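Local coordinates for uncharacterized conserved protein YjbQ/UPF0047 family, ortholog yugU B.subtilis (PDB 1VMH) that is of unknown function but belongs to the UPF0047 (YjbQ-like) family and assembles from three copies of the chain, at residues Gly60-Asn66 and Trp123-Thr129; Asp26-Ile30 and Thr72-Leu76; Ser46-Val52 and Gln109-Asn115. Where two conformers were deposited one is given. Residue numbers count along the deposited sequence, not the author numbering.

Interaction 1. Residues Gly60-Asn66 and Trp123-Thr129; sequences GITINEN and WQGIYFT
Strand 60-65 runs antiparallel to strand 124-129; their axes approach to 4.6 Å, with 147° between the N-to-C directions. Both backbones are extended, and the register sets G60 opposite T129, I61 opposite F128, T62 opposite Y127, I63 opposite I126, N64 opposite G125 and E65 opposite Q124. Three pairs are hydrogen-bonded in both directions: G60 N to T129 O (3.0 Å) and T129 N to G60 O (2.8 Å); T62 N to Y127 O (3.0 Å) and Y127 N to T62 O (2.9 Å); N64 N to G125 O (3.0 Å) and G125 N to N64 O (2.9 Å). Past them N66 N donates to W123 O (3.0 Å), W123 having positive phi (52°). In the alternate, non-hydrogen-bonded pairs the backbone bonds outward: F128 to I30 and I126 to I32, which makes 124-130 the middle strand of the three-stranded antiparallel sheet in this YjbQ-like fold. A water donates to I63 O (2.9 Å) and accepts from Q124 NE2 (2.9 Å). Within its own chain I61 O accepts from Q109 NE2, Q124 OE1 from G121 N and E65 OE2 from A67 N; in the second subunit Q124 NE2 reaches C54 O, while N64 ND2 and T62 OG1 bond S103. N64 OD1 accepts E65 N (2.7 Å). One face carries the apolar contacts I61 CG2 to I126 CG2 (4.1 Å), I61 CD1 to F128 CD2 (4.1 Å) and I63 CG1 to I126 CG1 (4.2 Å). On the other, Y127 (chi1 m) brings its OH within 3.0 Å of E65 O.

Interaction 2. Residues Asp26-Ile30 and Thr72-Leu76; sequences DDQFI and TRDIL
This is an apolar strand-on-helix contact near the surface, where helix 69-82 packs against strand 28-31, an outer strand of the three-stranded sheet. The axes of strand 28-30 and helix 72-76 come no closer than 9.0 Å, and their N-to-C directions make 137°, so the helix runs obliquely back along the strand. D27 lies nearest L76 (CA-CA 7.0 Å) and F29 nearest T72 (CA-CA 6.7 Å). The strand residues are extended; the helix residues have helical phi/psi, with L76 N bonded to T72 O (3.0 Å). F29 points toward the helix with chi1 at -89°, and its ring meets three side chains on one side of the helix: CD2 to T72 CG2 (3.7 Å), CZ to I75 CG2 (3.8 Å) and CE1 to L76 CD2 (3.6 Å). I75 and L76 are both m,t. L76 also extends CD1 to Q28 N (3.9 Å) and sets CB 3.8 Å from D27 OD2. The F29 ring further meets that of Y127 on the neighbouring strand, with planes at about 55°, while R73 and D74 bond to the second subunit, R73 through a salt bridge to D88 there. A water donates both to D27 OD2 (2.8 Å) and to L76 O (2.8 Å). Strand and helix are thus joined by van der Waals packing round one aromatic ring, and the polar link between them passes through solvent.

Interaction 3. Residues Ser46-Val52 and Gln109-Asn115; sequences SDGMAVV and QQIIIEN
Strands 48-52 and 109-114 pair antiparallel, axes 4.5 Å apart at closest and N-to-C directions at 149°. G48/I113, A50/I111 and V52/Q109 are hydrogen-bonded pairs, each with two backbone bonds of 2.8 to 3.1 Å between its N and O atoms; M49/I112 and V51/Q110 are the non-hydrogen-bonded pairs. Opposite side-chain-less G48, I113 (m,t) leans along the strand: its CD1 settles 3.6 Å from M49 C and 4.1 Å from A50 CB, the small alanine leaving it room. Further along this face V52 CG2 meets I111 CD1 at 4.0 Å. On the other face M49 is folded (m,m,m), so SD rests 3.8 Å from I112 CG1 and CE packs 3.5 Å from both Q110 OE1 and I111 O; Q110 OE1 accepts from Q110 NE2 of the third subunit, and Q110 NE2 bonds Q110 OE1 of the second. At the loop end N115 N gives a weak hydrogen bond to D47 OD2 (3.3 Å). The A50, V52 and I113 face packs under V36 and V40 of helix 33-43, and I111 against I63 of strand 59-65; in the five-stranded antiparallel sheet 136-143 lies beyond 48-53 and short strand 117-118 beyond 108-114.

In the fold
Along the chain the segments come as 26-30, 46-52, 60-66, 72-76, 109-115 and 123-129, so every pair of contacts interleaves. Interactions 1 and 2 share the three-stranded sheet and touch, their centres 10 Å apart; interaction 3 belongs to the five-stranded sheet, its centre 15 Å from that of interaction 1. The two sheets meet where I63 and I126 pack on I111, and where Q109 NE2 bonds I61 O (3.0 Å). Interactions 2 and 3 lie on opposite sides of the chain's centre, centres 25 Å apart, without touching. Interaction 1 therefore bridges them in the middle, and all three contacts touch the second subunit, tying the fold to the trimer.

Interaction 1. Residues Gly60-Asn66 and Trp123-Thr129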
loop_
_atom_site.group_PDB
_atom_site.type_symbol
_atom_site.label_atom_id
_atom_site.label_comp_id
_atom_site.label_asym_id
_atom_site.label_seq_id
_atom_site.Cartn_x
_atom_site.Cartn_y
_atom_site.Cartn_z
ATOM N N GLY A 60 1.959 -6.770 8.654
ATOM C CA GLY A 60 1.273 -5.748 7.901
ATOM C C GLY A 60 -0.214 -6.037 7.833
ATOM O O GLY A 60 -0.746 -6.874 8.590
ATOM N N ILE A 61 -0.887 -5.268 6.980
ATOM C CA ILE A 61 -2.335 -5.401 6.763
ATOM C C ILE A 61 -2.577 -5.511 5.268
ATOM O O ILE A 61 -1.984 -4.768 4.491
ATOM C CB ILE A 61 -3.127 -4.180 7.285
ATOM C CG1 ILE A 61 -2.754 -3.846 8.745
ATOM C CG2 ILE A 61 -4.622 -4.388 7.111
ATOM C CD1 ILE A 61 -3.160 -4.813 9.822
ATOM N N THR A 62 -3.418 -6.433 4.841
ATOM C CA THR A 62 -3.842 -6.469 3.453
ATOM C C THR A 62 -5.314 -6.801 3.353
ATOM O O THR A 62 -5.931 -7.149 4.346
ATOM C CB THR A 62 -3.042 -7.493 2.612
ATOM O OG1 THR A 62 -3.217 -7.181 1.205
ATOM C CG2 THR A 62 -3.453 -8.905 2.902
ATOM N N ILE A 63 -5.892 -6.671 2.173
ATOM C CA ILE A 63 -7.328 -7.034 1.942
ATOM C C ILE A 63 -7.311 -8.013 0.801
ATOM O O ILE A 63 -6.725 -7.708 -0.241
ATOM C CB ILE A 63 -8.160 -5.780 1.645
ATOM C CG1 ILE A 63 -8.148 -4.843 2.874
ATOM C CG2 ILE A 63 -9.580 -6.118 1.244
ATOM C CD1 ILE A 63 -8.952 -3.550 2.790
ATOM N N ASN A 64 -7.932 -9.171 0.960
ATOM C CA ASN A 64 -7.861 -10.158 -0.101
ATOM C C ASN A 64 -8.950 -11.196 0.125
ATOM O O ASN A 64 -9.816 -11.032 0.984
ATOM C CB ASN A 64 -6.442 -10.742 -0.254
ATOM C CG ASN A 64 -6.090 -11.066 -1.703
ATOM O OD1 ASN A 64 -6.781 -11.865 -2.334
ATOM N ND2 ASN A 64 -5.038 -10.426 -2.240
ATOM N N GLU A 65 -8.923 -12.253 -0.683
ATOM C CA GLU A 65 -9.889 -13.358 -0.621
ATOM C C GLU A 65 -9.993 -13.930 0.784
ATOM O O GLU A 65 -8.967 -14.300 1.372
ATOM C CB GLU A 65 -9.412 -14.455 -1.568
ATOM C CG GLU A 65 -10.063 -15.820 -1.398
ATOM C CD GLU A 65 -11.487 -15.839 -1.870
ATOM O OE1 GLU A 65 -11.774 -15.273 -2.947
ATOM O OE2 GLU A 65 -12.338 -16.397 -1.159
ATOM N N ASN A 66 -11.228 -14.077 1.269
ATOM C CA ASN A 66 -11.439 -14.526 2.637
ATOM C C ASN A 66 -12.217 -15.807 2.787
ATOM O O ASN A 66 -12.625 -16.133 3.906
ATOM C CB ASN A 66 -12.159 -13.397 3.429
ATOM C CG ASN A 66 -13.580 -13.190 2.963
ATOM O OD1 ASN A 66 -14.009 -13.821 2.002
ATOM N ND2 ASN A 66 -14.359 -12.351 3.692
ATOM N N TRP A 123 -16.435 -11.814 -1.043
ATOM C CA TRP A 123 -15.371 -12.575 -0.410
ATOM C C TRP A 123 -14.069 -11.764 -0.240
ATOM O O TRP A 123 -12.982 -12.293 -0.446
ATOM C CB TRP A 123 -15.141 -13.905 -1.194
ATOM C CG TRP A 123 -16.383 -14.805 -1.262
ATOM C CD1 TRP A 123 -17.033 -15.244 -2.377
ATOM C CD2 TRP A 123 -17.150 -15.262 -0.148
ATOM N NE1 TRP A 123 -18.135 -15.997 -2.020
ATOM C CE2 TRP A 123 -18.226 -16.029 -0.659
ATOM C CE3 TRP A 123 -17.004 -15.136 1.251
ATOM C CZ2 TRP A 123 -19.163 -16.644 0.174
ATOM C CZ3 TRP A 123 -17.948 -15.763 2.080
ATOM C CH2 TRP A 123 -19.005 -16.501 1.533
ATOM N N GLN A 124 -14.226 -10.480 0.092
ATOM C CA GLN A 124 -13.137 -9.617 0.355
ATOM C C GLN A 124 -13.072 -9.356 1.858
ATOM O O GLN A 124 -13.969 -8.821 2.453
ATOM C CB GLN A 124 -13.315 -8.327 -0.443
ATOM C CG GLN A 124 -12.131 -7.446 -0.383
ATOM C CD GLN A 124 -12.307 -6.166 -1.174
ATOM O OE1 GLN A 124 -13.345 -5.476 -1.083
ATOM N NE2 GLN A 124 -11.249 -5.775 -1.880
ATOM N N GLY A 125 -11.952 -9.730 2.477
ATOM C CA GLY A 125 -11.721 -9.575 3.926
ATOM C C GLY A 125 -10.444 -8.864 4.240
ATOM O O GLY A 125 -9.584 -8.729 3.391
ATOM N N ILE A 126 -10.359 -8.405 5.485
ATOM C CA ILE A 126 -9.242 -7.613 5.995
ATOM C C ILE A 126 -8.379 -8.534 6.822
ATOM O O ILE A 126 -8.901 -9.235 7.712
ATOM C CB ILE A 126 -9.713 -6.469 6.869
ATOM C CG1 ILE A 126 -10.715 -5.558 6.149
ATOM C CG2 ILE A 126 -8.491 -5.671 7.329
ATOM C CD1 ILE A 126 -11.619 -4.782 7.102
ATOM N N TYR A 127 -7.077 -8.604 6.514
ATOM C CA TYR A 127 -6.139 -9.504 7.144
ATOM C C TYR A 127 -4.976 -8.821 7.804
ATOM O O TYR A 127 -4.376 -7.910 7.252
ATOM C CB TYR A 127 -5.546 -10.416 6.093
ATOM C CG TYR A 127 -6.427 -11.516 5.627
ATOM C CD1 TYR A 127 -6.582 -12.649 6.401
ATOM C CD2 TYR A 127 -7.059 -11.461 4.412
ATOM C CE1 TYR A 127 -7.363 -13.699 5.979
ATOM C CE2 TYR A 127 -7.815 -12.520 3.970
ATOM C CZ TYR A 127 -7.964 -13.627 4.768
ATOM O OH TYR A 127 -8.720 -14.719 4.335
ATOM N N PHE A 128 -4.669 -9.248 9.020
ATOM C CA PHE A 128 -3.352 -9.040 9.616
ATOM C C PHE A 128 -2.399 -10.092 9.027
ATOM O O PHE A 128 -2.705 -11.293 9.077
ATOM C CB PHE A 128 -3.463 -9.257 11.119
ATOM C CG PHE A 128 -2.226 -8.953 11.889
ATOM C CD1 PHE A 128 -1.238 -9.872 12.026
ATOM C CD2 PHE A 128 -2.052 -7.720 12.505
ATOM C CE1 PHE A 128 -0.076 -9.584 12.753
ATOM C CE2 PHE A 128 -0.920 -7.459 13.244
ATOM C CZ PHE A 128 0.060 -8.367 13.348
ATOM N N THR A 129 -1.274 -9.661 8.429
ATOM C CA THR A 129 -0.324 -10.545 7.776
ATOM C C THR A 129 0.932 -10.657 8.664
ATOM O O THR A 129 1.794 -9.760 8.688
ATOM C CB THR A 129 0.055 -10.088 6.332
ATOM O OG1 THR A 129 0.693 -8.806 6.379
ATOM C CG2 THR A 129 -1.236 -9.854 5.523
HETATM O O HOH W 1 -8.681 -7.114 -2.306
HETATM O O HOH W 2 -12.569 -12.862 -3.461
#

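Interaction 2. Residues Asp26-Ile30 and Thr72-Leu76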
loop_
_atom_site.group_PDB
_atom_site.type_symbol
_atom_site.label_atom_id
_atom_site.label_comp_id
_atom_site.label_asym_id
_atom_site.label_seq_id
_atom_site.Cartn_x
_atom_site.Cartn_y
_atom_site.Cartn_z
ATOM N N ASP A 26 5.134 -18.908 11.873
ATOM C CA ASP A 26 6.074 -17.862 11.476
ATOM C C ASP A 26 5.433 -16.911 10.480
ATOM O O ASP A 26 5.611 -15.712 10.612
ATOM C CB ASP A 26 7.421 -18.364 10.947
ATOM C CG ASP A 26 7.298 -19.287 9.768
ATOM O OD1 ASP A 26 6.354 -20.104 9.728
ATOM O OD2 ASP A 26 8.182 -19.200 8.882
ATOM N N ASP A 27 4.684 -17.440 9.518
ATOM C CA ASP A 27 3.837 -16.592 8.681
ATOM C C ASP A 27 2.381 -17.027 8.741
ATOM O O ASP A 27 2.080 -18.222 8.842
ATOM C CB ASP A 27 4.367 -16.420 7.248
ATOM C CG ASP A 27 4.503 -17.706 6.484
ATOM O OD1 ASP A 27 4.151 -18.793 6.994
ATOM O OD2 ASP A 27 4.982 -17.635 5.325
ATOM N N GLN A 28 1.476 -16.047 8.681
ATOM C CA GLN A 28 0.074 -16.327 8.910
ATOM C C GLN A 28 -0.796 -15.162 8.457
ATOM O O GLN A 28 -0.418 -14.011 8.664
ATOM C CB GLN A 28 -0.147 -16.555 10.411
ATOM C CG GLN A 28 -1.488 -17.144 10.802
ATOM C CD GLN A 28 -1.644 -17.330 12.278
ATOM O OE1 GLN A 28 -0.709 -17.138 13.023
ATOM N NE2 GLN A 28 -2.839 -17.720 12.716
ATOM N N PHE A 29 -1.923 -15.457 7.823
ATOM C CA PHE A 29 -2.953 -14.459 7.539
ATOM C C PHE A 29 -4.047 -14.674 8.580
ATOM O O PHE A 29 -4.587 -15.792 8.709
ATOM C CB PHE A 29 -3.577 -14.617 6.155
ATOM C CG PHE A 29 -2.875 -13.881 5.058
ATOM C CD1 PHE A 29 -1.485 -13.791 4.995
ATOM C CD2 PHE A 29 -3.627 -13.282 4.045
ATOM C CE1 PHE A 29 -0.867 -13.079 3.931
ATOM C CE2 PHE A 29 -3.020 -12.640 3.000
ATOM C CZ PHE A 29 -1.666 -12.530 2.937
ATOM N N ILE A 30 -4.395 -13.640 9.307
ATOM C CA ILE A 30 -5.470 -13.687 10.307
ATOM C C ILE A 30 -6.592 -12.737 9.851
ATOM O O ILE A 30 -6.372 -11.533 9.645
ATOM C CB ILE A 30 -4.966 -13.288 11.714
ATOM C CG1 ILE A 30 -3.852 -14.258 12.161
ATOM C CG2 ILE A 30 -6.143 -13.286 12.683
ATOM C CD1 ILE A 30 -2.457 -13.774 11.879
ATOM N N THR A 72 -4.687 -17.860 0.484
ATOM C CA THR A 72 -3.791 -17.276 1.466
ATOM C C THR A 72 -2.510 -18.111 1.551
ATOM O O THR A 72 -1.416 -17.550 1.648
ATOM C CB THR A 72 -4.447 -17.113 2.860
ATOM O OG1 THR A 72 -4.899 -18.387 3.317
ATOM C CG2 THR A 72 -5.615 -16.154 2.793
ATOM N N ARG A 73 -2.633 -19.435 1.401
ATOM C CA ARG A 73 -1.454 -20.265 1.320
ATOM C C ARG A 73 -0.573 -19.916 0.111
ATOM O O ARG A 73 0.641 -19.750 0.231
ATOM C CB ARG A 73 -1.825 -21.749 1.309
ATOM C CG ARG A 73 -0.659 -22.691 1.028
ATOM C CD ARG A 73 -0.528 -23.026 -0.459
ATOM N NE ARG A 73 0.593 -23.959 -0.695
ATOM C CZ ARG A 73 1.345 -23.996 -1.789
ATOM N NH1 ARG A 73 1.141 -23.175 -2.808
ATOM N NH2 ARG A 73 2.325 -24.889 -1.874
ATOM N N ASP A 74 -1.200 -19.752 -1.053
ATOM C CA ASP A 74 -0.461 -19.364 -2.250
ATOM C C ASP A 74 0.280 -18.046 -2.082
ATOM O O ASP A 74 1.407 -17.900 -2.538
ATOM C CB ASP A 74 -1.403 -19.306 -3.460
ATOM C CG ASP A 74 -1.829 -20.695 -3.942
ATOM O OD1 ASP A 74 -1.262 -21.721 -3.459
ATOM O OD2 ASP A 74 -2.728 -20.754 -4.809
ATOM N N ILE A 75 -0.336 -17.083 -1.421
ATOM C CA ILE A 75 0.322 -15.797 -1.220
ATOM C C ILE A 75 1.527 -15.937 -0.298
ATOM O O ILE A 75 2.619 -15.493 -0.623
ATOM C CB ILE A 75 -0.642 -14.749 -0.642
ATOM C CG1 ILE A 75 -1.777 -14.445 -1.636
ATOM C CG2 ILE A 75 0.085 -13.431 -0.332
ATOM C CD1 ILE A 75 -2.920 -13.599 -1.077
ATOM N N LEU A 76 1.328 -16.573 0.847
ATOM C CA LEU A 76 2.419 -16.753 1.798
ATOM C C LEU A 76 3.567 -17.542 1.188
ATOM O O LEU A 76 4.725 -17.158 1.296
ATOM C CB LEU A 76 1.914 -17.441 3.080
ATOM C CG LEU A 76 1.026 -16.569 3.950
ATOM C CD1 LEU A 76 0.419 -17.341 5.115
ATOM C CD2 LEU A 76 1.805 -15.396 4.471
HETATM O O HOH W 3 5.402 -15.575 3.504
#

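Interaction 3. Residues Ser46-Val52 and Gln109-Asn115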
loop_
_atom_site.group_PDB
_atom_site.type_symbol
_atom_site.label_atom_id
_atom_site.label_comp_id
_atom_site.label_asym_id
_atom_site.label_seq_id
_atom_site.Cartn_x
_atom_site.Cartn_y
_atom_site.Cartn_z
ATOM N N SER A 46 -22.259 6.008 10.516
ATOM C CA SER A 46 -22.965 5.407 9.395
ATOM C C SER A 46 -22.187 5.504 8.081
ATOM O O SER A 46 -22.346 4.667 7.199
ATOM C CB SER A 46 -24.313 6.089 9.201
ATOM O OG SER A 46 -24.129 7.428 8.775
ATOM N N ASP A 47 -21.432 6.577 7.929
ATOM C CA ASP A 47 -20.731 6.875 6.694
ATOM C C ASP A 47 -19.409 7.513 7.084
ATOM O O ASP A 47 -19.377 8.476 7.856
ATOM C CB ASP A 47 -21.543 7.752 5.744
ATOM C CG ASP A 47 -22.869 7.110 5.361
ATOM O OD1 ASP A 47 -23.851 7.330 6.094
ATOM O OD2 ASP A 47 -22.943 6.367 4.351
ATOM N N GLY A 48 -18.323 6.927 6.603
ATOM C CA GLY A 48 -16.982 7.342 6.994
ATOM C C GLY A 48 -15.940 6.361 6.480
ATOM O O GLY A 48 -16.160 5.705 5.472
ATOM N N MET A 49 -14.851 6.227 7.223
ATOM C CA MET A 49 -13.756 5.355 6.884
ATOM C C MET A 49 -13.298 4.580 8.106
ATOM O O MET A 49 -13.274 5.105 9.220
ATOM C CB MET A 49 -12.564 6.217 6.400
ATOM C CG MET A 49 -12.743 6.912 5.079
ATOM S SD MET A 49 -13.076 5.839 3.669
ATOM C CE MET A 49 -11.681 4.763 3.731
ATOM N N ALA A 50 -12.902 3.336 7.880
ATOM C CA ALA A 50 -12.216 2.548 8.908
ATOM C C ALA A 50 -10.767 2.433 8.507
ATOM O O ALA A 50 -10.463 2.016 7.379
ATOM C CB ALA A 50 -12.818 1.175 8.964
ATOM N N VAL A 51 -9.864 2.801 9.413
ATOM C CA VAL A 51 -8.429 2.690 9.179
ATOM C C VAL A 51 -7.882 1.626 10.096
ATOM O O VAL A 51 -8.215 1.645 11.294
ATOM C CB VAL A 51 -7.724 4.053 9.470
ATOM C CG1 VAL A 51 -6.219 3.909 9.277
ATOM C CG2 VAL A 51 -8.271 5.146 8.559
ATOM N N VAL A 52 -7.133 0.662 9.537
ATOM C CA VAL A 52 -6.615 -0.470 10.234
ATOM C C VAL A 52 -5.092 -0.414 10.140
ATOM O O VAL A 52 -4.577 -0.457 9.041
ATOM C CB VAL A 52 -7.115 -1.787 9.598
ATOM C CG1 VAL A 52 -6.626 -2.995 10.352
ATOM C CG2 VAL A 52 -8.645 -1.792 9.527
ATOM N N GLN A 109 -4.440 -0.444 6.032
ATOM C CA GLN A 109 -5.403 -0.372 4.968
ATOM C C GLN A 109 -6.623 0.401 5.482
ATOM O O GLN A 109 -6.873 0.545 6.698
ATOM C CB GLN A 109 -5.792 -1.746 4.442
ATOM C CG GLN A 109 -4.621 -2.595 3.964
ATOM C CD GLN A 109 -3.911 -2.045 2.768
ATOM O OE1 GLN A 109 -4.435 -1.191 2.048
ATOM N NE2 GLN A 109 -2.704 -2.572 2.504
ATOM N N GLN A 110 -7.457 0.822 4.541
ATOM C CA GLN A 110 -8.670 1.559 4.884
ATOM C C GLN A 110 -9.839 1.075 4.053
ATOM O O GLN A 110 -9.671 0.593 2.920
ATOM C CB GLN A 110 -8.479 3.066 4.886
ATOM C CG GLN A 110 -8.159 3.686 3.597
ATOM C CD GLN A 110 -8.048 5.215 3.731
ATOM O OE1 GLN A 110 -8.534 5.858 4.722
ATOM N NE2 GLN A 110 -7.373 5.788 2.780
ATOM N N ILE A 111 -11.023 1.132 4.670
ATOM C CA ILE A 111 -12.236 0.595 4.092
ATOM C C ILE A 111 -13.333 1.648 4.276
ATOM O O ILE A 111 -13.472 2.260 5.336
ATOM C CB ILE A 111 -12.626 -0.730 4.785
ATOM C CG1 ILE A 111 -11.446 -1.716 4.799
ATOM C CG2 ILE A 111 -13.864 -1.359 4.122
ATOM C CD1 ILE A 111 -10.569 -1.623 6.030
ATOM N N ILE A 112 -14.136 1.834 3.247
ATOM C CA ILE A 112 -15.244 2.749 3.295
ATOM C C ILE A 112 -16.324 2.157 4.173
ATOM O O ILE A 112 -16.593 0.928 4.133
ATOM C CB ILE A 112 -15.784 2.987 1.899
ATOM C CG1 ILE A 112 -14.735 3.727 1.050
ATOM C CG2 ILE A 112 -17.078 3.816 1.934
ATOM C CD1 ILE A 112 -14.927 3.556 -0.505
ATOM N N ILE A 113 -16.941 3.016 4.972
ATOM C CA ILE A 113 -18.124 2.680 5.737
ATOM C C ILE A 113 -19.305 3.373 5.069
ATOM O O ILE A 113 -19.274 4.598 4.870
ATOM C CB ILE A 113 -18.008 3.139 7.202
ATOM C CG1 ILE A 113 -16.805 2.485 7.887
ATOM C CG2 ILE A 113 -19.279 2.822 7.963
ATOM C CD1 ILE A 113 -16.398 3.201 9.172
ATOM N N GLU A 114 -20.298 2.589 4.684
ATOM C CA GLU A 114 -21.494 3.112 4.011
ATOM C C GLU A 114 -22.704 2.426 4.616
ATOM O O GLU A 114 -22.715 1.192 4.718
ATOM C CB GLU A 114 -21.406 2.787 2.521
ATOM C CG GLU A 114 -22.553 3.358 1.686
ATOM C CD GLU A 114 -22.436 2.917 0.243
ATOM O OE1 GLU A 114 -22.529 1.698 -0.043
ATOM O OE2 GLU A 114 -22.223 3.793 -0.616
ATOM N N ASN A 115 -23.714 3.195 5.008
ATOM C CA ASN A 115 -24.877 2.618 5.656
ATOM C C ASN A 115 -24.539 1.783 6.874
ATOM O O ASN A 115 -25.174 0.757 7.138
ATOM C CB ASN A 115 -25.714 1.812 4.668
ATOM C CG ASN A 115 -26.240 2.662 3.546
ATOM O OD1 ASN A 115 -26.729 3.771 3.779
ATOM N ND2 ASN A 115 -26.120 2.174 2.324
#